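Local coordinates for protein kappa-carrageenase (Pseudoalteromonas carrageenovora, PDB 1DYP) that catalyses the endohydrolysis of (1->4)-beta-D-linkages between D-galactose 4-sulfate and 3,6-anhydro-D-galactose in kappa-carrageenans, at residues N24-T29 with E46-S51; Y100-K105 with M260-V265. The protein carries 1 engineered substitution. All coordinates share one frame; numbering follows the deposited sequence. Where two conformers were deposited one is given.

Contact 1. Residues N24-T29 with E46-S51; sequences NVKDAT and ENATVS
A surface loop laid over the hairpin of strands 48-51 and 54-70 meets it through K26 and V50, with A48 supplying a polar end point. The loop has no regular structure here and makes no strand pairing with 48-51; one lysine and one valine carry most of the contact. K26 reaches across with CG anti to its backbone N (chi1 -177°) and every later torsion extended, which carries NZ the full length of the chain to the carbonyl of A48. NZ donates to A48 O at 2.7 Å, about 17° off the carbonyl plane. The methylene before it shares the approach, K26 CE lying 3.3 Å from A48 O. The same ammonium also bonds N45 O and sits in a cation-pi contact with F33, which would probably spread its charge over two carbonyls and a ring.

Two residues along the strand, V50 points at the loop and divides its methyls between two parts of it. V50 CG1 lies against carbonyl carbons, 3.6 Å from V25 C and 3.7 Å from N24 C. V50 CG2 packs against the root of the lysine, 3.6 Å from K26 CA and 3.7 Å from K26 CB. The side chains of N24 and V25 start out away from the strand, so what V50 meets there is their backbone.

Past K26, D27 turns from the strand: its OD1 accepts from T29 N at 2.9 Å, an Asx turn, and also from K30 N. Altogether this is a loop of the glycoside hydrolase family 16 jelly-roll sandwich, fastened to a neighbouring hairpin by a lysine bonded to a strand carbonyl, A48 O, and to N45 O just before the strand.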
ATOM      1  N   ASN A  24     -16.198  -1.142 -11.979  1.00  8.39           N
ATOM      2  CA  ASN A  24     -16.981  -1.610 -13.105  1.00  8.77           C
ATOM      3  C   ASN A  24     -16.286  -1.056 -14.344  1.00  8.93           C
ATOM      4  O   ASN A  24     -16.385  -1.620 -15.432  1.00  9.36           O
ATOM      5  CB  ASN A  24     -18.414  -1.086 -13.012  1.00  8.79           C
ATOM      6  CG  ASN A  24     -19.173  -1.692 -11.852  1.00  8.83           C
ATOM      7  OD1 ASN A  24     -19.188  -2.908 -11.684  1.00  9.05           O
ATOM      8  ND2 ASN A  24     -19.809  -0.849 -11.048  1.00  9.02           N
ATOM      9  N   VAL A  25     -15.579   0.055 -14.158  1.00  9.14           N
ATOM     10  CA  VAL A  25     -14.835   0.694 -15.236  1.00  9.50           C
ATOM     11  C   VAL A  25     -13.508   1.202 -14.698  1.00  9.59           C
ATOM     12  O   VAL A  25     -13.333   1.339 -13.486  1.00  9.74           O
ATOM     13  CB  VAL A  25     -15.596   1.901 -15.832  1.00  9.52           C
ATOM     14  CG1 VAL A  25     -16.930   1.446 -16.414  1.00  9.90           C
ATOM     15  CG2 VAL A  25     -15.796   2.967 -14.765  1.00  9.96           C
ATOM     16  N   LYS A  26     -12.571   1.469 -15.603  1.00  9.63           N
ATOM     17  CA  LYS A  26     -11.266   1.996 -15.226  1.00  9.74           C
ATOM     18  C   LYS A  26     -11.415   3.514 -15.286  1.00  9.87           C
ATOM     19  O   LYS A  26     -11.470   4.104 -16.366  1.00 10.23           O
ATOM     20  CB  LYS A  26     -10.192   1.519 -16.207  1.00  9.66           C
ATOM     21  CG  LYS A  26      -8.789   1.978 -15.845  1.00  9.61           C
ATOM     22  CD  LYS A  26      -7.744   1.332 -16.736  1.00  9.50           C
ATOM     23  CE  LYS A  26      -6.355   1.879 -16.420  1.00  9.58           C
ATOM     24  NZ  LYS A  26      -5.295   1.277 -17.278  1.00  9.78           N
ATOM     25  N   ASP A  27     -11.488   4.129 -14.111  1.00  9.83           N
ATOM     26  CA  ASP A  27     -11.691   5.567 -13.982  1.00 10.07           C
ATOM     27  C   ASP A  27     -10.406   6.360 -13.761  1.00 10.29           C
ATOM     28  O   ASP A  27      -9.941   6.501 -12.631  1.00 10.26           O
ATOM     29  CB  ASP A  27     -12.659   5.812 -12.824  1.00 10.24           C
ATOM     30  CG  ASP A  27     -13.113   7.252 -12.725  1.00 10.46           C
ATOM     31  OD1 ASP A  27     -12.527   8.127 -13.395  1.00 10.55           O
ATOM     32  OD2 ASP A  27     -14.058   7.504 -11.955  1.00 10.72           O
ATOM     33  N   ALA A  28      -9.856   6.898 -14.846  1.00 10.40           N
ATOM     34  CA  ALA A  28      -8.622   7.677 -14.786  1.00 10.67           C
ATOM     35  C   ALA A  28      -8.821   9.090 -14.239  1.00 10.82           C
ATOM     36  O   ALA A  28      -7.855   9.818 -14.021  1.00 10.99           O
ATOM     37  CB  ALA A  28      -7.982   7.737 -16.167  1.00 10.76           C
ATOM     38  N   THR A  29     -10.067   9.491 -14.029  1.00 11.01           N
ATOM     39  CA  THR A  29     -10.327  10.812 -13.473  1.00 11.21           C
ATOM     40  C   THR A  29     -10.150  10.699 -11.966  1.00 11.02           C
ATOM     41  O   THR A  29      -9.634  11.604 -11.310  1.00 11.55           O
ATOM     42  CB  THR A  29     -11.764  11.280 -13.770  1.00 11.68           C
ATOM     43  OG1 THR A  29     -11.903  11.529 -15.172  1.00 12.34           O
ATOM     44  CG2 THR A  29     -12.088  12.551 -12.986  1.00 11.90           C
ATOM     45  N   GLU A  46      -0.878   0.225 -18.478  1.00 10.37           N
ATOM     46  CA  GLU A  46      -1.425  -0.995 -19.053  1.00 10.70           C
ATOM     47  C   GLU A  46      -1.450  -2.167 -18.078  1.00 10.55           C
ATOM     48  O   GLU A  46      -2.117  -3.173 -18.330  1.00 10.79           O
ATOM     49  CB  GLU A  46      -0.661  -1.387 -20.326  1.00 11.24           C
ATOM     50  CG  GLU A  46       0.730  -1.955 -20.109  1.00 11.94           C
ATOM     51  CD  GLU A  46       1.343  -2.481 -21.397  1.00 12.79           C
ATOM     52  OE1 GLU A  46       1.626  -1.667 -22.300  0.50 12.72           O
ATOM     53  OE2 GLU A  46       1.534  -3.710 -21.509  0.50 12.88           O
ATOM     54  N   ASN A  47      -0.732  -2.041 -16.965  1.00 10.37           N
ATOM     55  CA  ASN A  47      -0.704  -3.106 -15.969  1.00 10.26           C
ATOM     56  C   ASN A  47      -1.902  -3.018 -15.034  1.00  9.96           C
ATOM     57  O   ASN A  47      -2.078  -3.854 -14.152  1.00  9.66           O
ATOM     58  CB  ASN A  47       0.598  -3.058 -15.165  1.00 10.45           C
ATOM     59  CG  ASN A  47       1.773  -3.621 -15.936  1.00 11.08           C
ATOM     60  OD1 ASN A  47       2.922  -3.493 -15.521  1.00 11.83           O
ATOM     61  ND2 ASN A  47       1.487  -4.263 -17.060  1.00 11.57           N
ATOM     62  N   ALA A  48      -2.721  -1.992 -15.232  1.00  9.83           N
ATOM     63  CA  ALA A  48      -3.925  -1.807 -14.433  1.00  9.98           C
ATOM     64  C   ALA A  48      -5.106  -2.003 -15.373  1.00 10.09           C
ATOM     65  O   ALA A  48      -5.311  -1.214 -16.296  1.00 10.25           O
ATOM     66  CB  ALA A  48      -3.953  -0.409 -13.832  1.00  9.91           C
ATOM     67  N   THR A  49      -5.871  -3.064 -15.154  1.00 10.22           N
ATOM     68  CA  THR A  49      -7.017  -3.332 -16.005  1.00 10.65           C
ATOM     69  C   THR A  49      -8.267  -3.573 -15.182  1.00 10.90           C
ATOM     70  O   THR A  49      -8.203  -4.045 -14.051  1.00 10.67           O
ATOM     71  CB  THR A  49      -6.776  -4.558 -16.910  1.00 10.91           C
ATOM     72  OG1 THR A  49      -6.484  -5.704 -16.102  1.00 11.08           O
ATOM     73  CG2 THR A  49      -5.610  -4.299 -17.852  1.00 11.01           C
ATOM     74  N   VAL A  50      -9.408  -3.221 -15.756  1.00 11.05           N
ATOM     75  CA  VAL A  50     -10.676  -3.423 -15.079  1.00 11.75           C
ATOM     76  C   VAL A  50     -11.523  -4.305 -15.974  1.00 12.18           C
ATOM     77  O   VAL A  50     -11.822  -3.949 -17.115  1.00 12.52           O
ATOM     78  CB  VAL A  50     -11.395  -2.088 -14.820  1.00 11.68           C
ATOM     79  CG1 VAL A  50     -12.786  -2.347 -14.250  1.00 11.87           C
ATOM     80  CG2 VAL A  50     -10.585  -1.249 -13.844  1.00 11.77           C
ATOM     81  N   SER A  51     -11.882  -5.471 -15.456  1.00 12.62           N
ATOM     82  CA  SER A  51     -12.683  -6.420 -16.203  1.00 13.28           C
ATOM     83  C   SER A  51     -13.610  -7.169 -15.255  1.00 13.45           C
ATOM     84  O   SER A  51     -13.216  -7.584 -14.180  1.00 13.35           O
ATOM     85  CB  SER A  51     -11.782  -7.425 -16.923  1.00 13.44           C
ATOM     86  OG  SER A  51     -12.551  -8.414 -17.588  1.00 14.63           O
TER

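Contact 2. Residues Y100-K105 with M260-V265; sequences YEARIK and MEVDYV. With CD (cadmium ion), chain C.
R103 and Y264 meet where two antiparallel strands of the family 16 beta-sandwich run side by side, 98-105 against 258-270, the latter turning a corner at D263. K105 and E261 form a regular hydrogen-bonded pair, K105 N to E261 O at 2.9 Å and E261 N to K105 O at 3.0 Å. At the corner the partners shift: R103 O accepts a hydrogen bond from D263 N (2.8 Å), while R103 N gives to Y264 O (3.0 Å).

On the interior face, I104 CG1 lies beside V262 CG2, and A102 and I104 press on F117 of strand 113-120. The other face is polar. Y264 has CG in the crowded position between N and carbonyl carbon (chi1 67°), which turns one face of its ring to R103; R103 CB stands over that face, 3.7 Å from the centroid. At the ring's edge Y264 OH donates to E101 OE2 at 2.8 Å, on the anti side of that carboxylate, whose OE1 has a weak bond from Y99 OH. A phenylalanine in place of Y264 lacks the hydroxyl and would probably leave the buried E101 carboxylate short of a mate and freer to turn.

D263 divides its atoms between two jobs. Its O and OD1 bind a cadmium ion completed by three waters and the carbonyls of E22 and G53. OD2 faces R103 in a salt bridge, a weak, bent bond from NH1 at 2.8 Å, with guanidinium and carboxylate planes 66° apart.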
ATOM      1  N   TYR A 100     -11.728   2.648   5.867  1.00  8.16           N
ATOM      2  CA  TYR A 100     -11.343   2.230   4.526  1.00  8.03           C
ATOM      3  C   TYR A 100     -11.435   0.722   4.405  1.00  8.06           C
ATOM      4  O   TYR A 100     -11.084  -0.002   5.331  1.00  7.71           O
ATOM      5  CB  TYR A 100      -9.901   2.638   4.231  1.00  7.81           C
ATOM      6  CG  TYR A 100      -9.594   4.102   4.413  1.00  7.70           C
ATOM      7  CD1 TYR A 100      -9.451   4.656   5.687  1.00  7.55           C
ATOM      8  CD2 TYR A 100      -9.396   4.927   3.309  1.00  7.83           C
ATOM      9  CE1 TYR A 100      -9.109   5.997   5.851  1.00  7.41           C
ATOM     10  CE2 TYR A 100      -9.055   6.262   3.461  1.00  7.63           C
ATOM     11  CZ  TYR A 100      -8.910   6.789   4.732  1.00  7.65           C
ATOM     12  OH  TYR A 100      -8.539   8.102   4.878  1.00  7.69           O
ATOM     13  N   GLU A 101     -11.877   0.247   3.248  1.00  7.97           N
ATOM     14  CA  GLU A 101     -11.998  -1.184   3.043  1.00  8.35           C
ATOM     15  C   GLU A 101     -11.836  -1.564   1.583  1.00  7.92           C
ATOM     16  O   GLU A 101     -12.339  -0.888   0.693  1.00  7.74           O
ATOM     17  CB  GLU A 101     -13.360  -1.662   3.549  1.00  9.22           C
ATOM     18  CG  GLU A 101     -13.644  -3.131   3.327  1.00 10.82           C
ATOM     19  CD  GLU A 101     -14.987  -3.539   3.900  1.00 11.47           C
ATOM     20  OE1 GLU A 101     -15.156  -3.449   5.136  1.00 12.53           O
ATOM     21  OE2 GLU A 101     -15.872  -3.945   3.115  1.00 12.54           O
ATOM     22  N   ALA A 102     -11.111  -2.648   1.341  1.00  7.71           N
ATOM     23  CA  ALA A 102     -10.922  -3.142  -0.013  1.00  7.47           C
ATOM     24  C   ALA A 102     -11.105  -4.651   0.028  1.00  7.64           C
ATOM     25  O   ALA A 102     -10.679  -5.310   0.977  1.00  7.50           O
ATOM     26  CB  ALA A 102      -9.532  -2.787  -0.531  1.00  7.70           C
ATOM     27  N   ARG A 103     -11.774  -5.182  -0.988  1.00  7.49           N
ATOM     28  CA  ARG A 103     -12.012  -6.618  -1.099  1.00  7.84           C
ATOM     29  C   ARG A 103     -10.960  -7.060  -2.099  1.00  7.67           C
ATOM     30  O   ARG A 103     -11.053  -6.759  -3.289  1.00  7.60           O
ATOM     31  CB  ARG A 103     -13.425  -6.875  -1.621  1.00  8.25           C
ATOM     32  CG  ARG A 103     -13.794  -8.339  -1.652  1.00  9.22           C
ATOM     33  CD  ARG A 103     -15.267  -8.540  -1.349  1.00 10.58           C
ATOM     34  NE  ARG A 103     -15.585  -9.956  -1.225  1.00 11.01           N
ATOM     35  CZ  ARG A 103     -15.787 -10.772  -2.255  1.00 11.47           C
ATOM     36  NH1 ARG A 103     -15.715 -10.316  -3.500  1.00 11.62           N
ATOM     37  NH2 ARG A 103     -16.049 -12.052  -2.038  1.00 12.39           N
ATOM     38  N   ILE A 104      -9.957  -7.774  -1.599  1.00  7.42           N
ATOM     39  CA  ILE A 104      -8.820  -8.182  -2.412  1.00  7.48           C
ATOM     40  C   ILE A 104      -8.513  -9.669  -2.462  1.00  7.64           C
ATOM     41  O   ILE A 104      -8.723 -10.399  -1.499  1.00  7.50           O
ATOM     42  CB  ILE A 104      -7.545  -7.466  -1.891  1.00  7.44           C
ATOM     43  CG1 ILE A 104      -7.723  -5.951  -1.995  1.00  7.38           C
ATOM     44  CG2 ILE A 104      -6.313  -7.942  -2.649  1.00  7.68           C
ATOM     45  CD1 ILE A 104      -6.679  -5.160  -1.234  1.00  7.38           C
ATOM     46  N   LYS A 105      -7.998 -10.092  -3.611  1.00  8.19           N
ATOM     47  CA  LYS A 105      -7.568 -11.463  -3.831  1.00  8.63           C
ATOM     48  C   LYS A 105      -6.093 -11.307  -4.182  1.00  8.56           C
ATOM     49  O   LYS A 105      -5.744 -10.550  -5.086  1.00  8.23           O
ATOM     50  CB  LYS A 105      -8.327 -12.076  -5.000  1.00  9.40           C
ATOM     51  CG  LYS A 105      -7.945 -13.500  -5.337  1.00 10.74           C
ATOM     52  CD  LYS A 105      -8.870 -13.956  -6.447  1.00 12.02           C
ATOM     53  CE  LYS A 105      -8.600 -15.349  -6.918  1.00 13.35           C
ATOM     54  NZ  LYS A 105      -9.614 -15.668  -7.961  1.00 13.80           N
HETATM   55  N   MSE A 260      -3.031  -9.193  -8.630  1.00  9.31           N
HETATM   56  CA  MSE A 260      -3.871  -9.126  -7.456  1.00  9.27           C
HETATM   57  C   MSE A 260      -5.151  -8.551  -8.058  1.00  9.00           C
HETATM   58  O   MSE A 260      -5.105  -7.842  -9.070  1.00  8.70           O
HETATM   59  CB  MSE A 260      -3.298  -8.139  -6.436  1.00  9.96           C
HETATM   60  CG  MSE A 260      -3.266  -6.701  -6.939  1.00 10.58           C
HETATM   61 SE   MSE A 260      -2.548  -5.422  -5.675  1.00 12.24          SE
HETATM   62  CE  MSE A 260      -4.103  -5.107  -4.596  1.00 11.06           C
ATOM     63  N   GLU A 261      -6.289  -8.864  -7.453  1.00  8.80           N
ATOM     64  CA  GLU A 261      -7.556  -8.351  -7.947  1.00  8.82           C
ATOM     65  C   GLU A 261      -8.291  -7.638  -6.824  1.00  8.65           C
ATOM     66  O   GLU A 261      -8.280  -8.091  -5.678  1.00  8.62           O
ATOM     67  CB  GLU A 261      -8.423  -9.487  -8.490  0.50  9.08           C
ATOM     68  CG  GLU A 261      -7.756 -10.318  -9.573  0.50  9.39           C
ATOM     69  CD  GLU A 261      -8.735 -11.232 -10.280  0.50  9.58           C
ATOM     70  OE1 GLU A 261      -9.574 -11.847  -9.591  0.50  9.81           O
ATOM     71  OE2 GLU A 261      -8.662 -11.338 -11.522  0.50  9.84           O
ATOM     72  N   VAL A 262      -8.920  -6.517  -7.159  1.00  8.48           N
ATOM     73  CA  VAL A 262      -9.664  -5.741  -6.184  1.00  8.18           C
ATOM     74  C   VAL A 262     -11.106  -5.637  -6.660  1.00  8.22           C
ATOM     75  O   VAL A 262     -11.391  -5.032  -7.694  1.00  8.05           O
ATOM     76  CB  VAL A 262      -9.081  -4.320  -6.037  1.00  8.22           C
ATOM     77  CG1 VAL A 262      -9.750  -3.601  -4.877  1.00  8.09           C
ATOM     78  CG2 VAL A 262      -7.578  -4.397  -5.827  1.00  8.20           C
ATOM     79  N   ASP A 263     -12.009  -6.247  -5.905  1.00  8.08           N
ATOM     80  CA  ASP A 263     -13.422  -6.230  -6.250  1.00  7.97           C
ATOM     81  C   ASP A 263     -13.973  -4.826  -6.027  1.00  7.85           C
ATOM     82  O   ASP A 263     -14.792  -4.333  -6.804  1.00  7.13           O
ATOM     83  CB  ASP A 263     -14.160  -7.257  -5.384  1.00  8.46           C
ATOM     84  CG  ASP A 263     -15.622  -7.409  -5.759  1.00  9.21           C
ATOM     85  OD1 ASP A 263     -16.036  -6.896  -6.816  1.00  9.22           O
ATOM     86  OD2 ASP A 263     -16.357  -8.064  -4.989  1.00 10.02           O
ATOM     87  N   TYR A 264     -13.507  -4.174  -4.968  1.00  7.77           N
ATOM     88  CA  TYR A 264     -13.959  -2.826  -4.664  1.00  7.86           C
ATOM     89  C   TYR A 264     -13.119  -2.203  -3.566  1.00  7.67           C
ATOM     90  O   TYR A 264     -12.392  -2.895  -2.849  1.00  7.43           O
ATOM     91  CB  TYR A 264     -15.433  -2.844  -4.217  1.00  8.47           C
ATOM     92  CG  TYR A 264     -15.694  -3.529  -2.883  1.00  8.76           C
ATOM     93  CD1 TYR A 264     -15.228  -2.978  -1.686  1.00  9.23           C
ATOM     94  CD2 TYR A 264     -16.408  -4.726  -2.817  1.00  9.34           C
ATOM     95  CE1 TYR A 264     -15.464  -3.598  -0.461  1.00  9.65           C
ATOM     96  CE2 TYR A 264     -16.652  -5.357  -1.592  1.00  9.73           C
ATOM     97  CZ  TYR A 264     -16.176  -4.786  -0.423  1.00  9.84           C
ATOM     98  OH  TYR A 264     -16.405  -5.400   0.786  1.00 10.89           O
ATOM     99  N   VAL A 265     -13.212  -0.884  -3.467  1.00  7.42           N
ATOM    100  CA  VAL A 265     -12.542  -0.127  -2.422  1.00  7.44           C
ATOM    101  C   VAL A 265     -13.608   0.869  -1.975  1.00  7.54           C
ATOM    102  O   VAL A 265     -14.254   1.515  -2.801  1.00  7.46           O
ATOM    103  CB  VAL A 265     -11.267   0.603  -2.931  1.00  7.24           C
ATOM    104  CG1 VAL A 265     -11.590   1.487  -4.127  1.00  7.47           C
ATOM    105  CG2 VAL A 265     -10.663   1.429  -1.798  1.00  7.56           C
TER
HETATM  106 CD    CD C1299     -16.610  -4.910  -8.161  0.50 13.68          CD
HETATM  107  O   HOH W   1     -18.497  -4.431  -9.428  1.00  8.08           O
HETATM  108  O   HOH W   2     -18.053  -4.477  -6.329  1.00  8.82           O
HETATM  109  O   HOH W   3     -17.925  -7.077  -8.621  1.00 15.66           O

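In the fold
Contacts 1 and 2 lie on the same side of the chain's centre, their own centres 14 Å apart and their nearest atoms about 6 Å apart without touching. Strand 54-70 ties them, pairing with 48-51 on one side and with 258-270 on the other, where the M260 backbone hydrogen-bonds that of L57. The cadmium ion bound by D263 is a second tie: E22 comes just before loop 24-29 and G53 just after strand 48-51, and the N24 side chain is about 5 Å from the metal. Contact 1 lies away from the catalytic residues. Contact 2 comes nearer catalysis, the M260 side chain being about 10 Å from those of the proton donor E142 and of R234, important for substrate recognition.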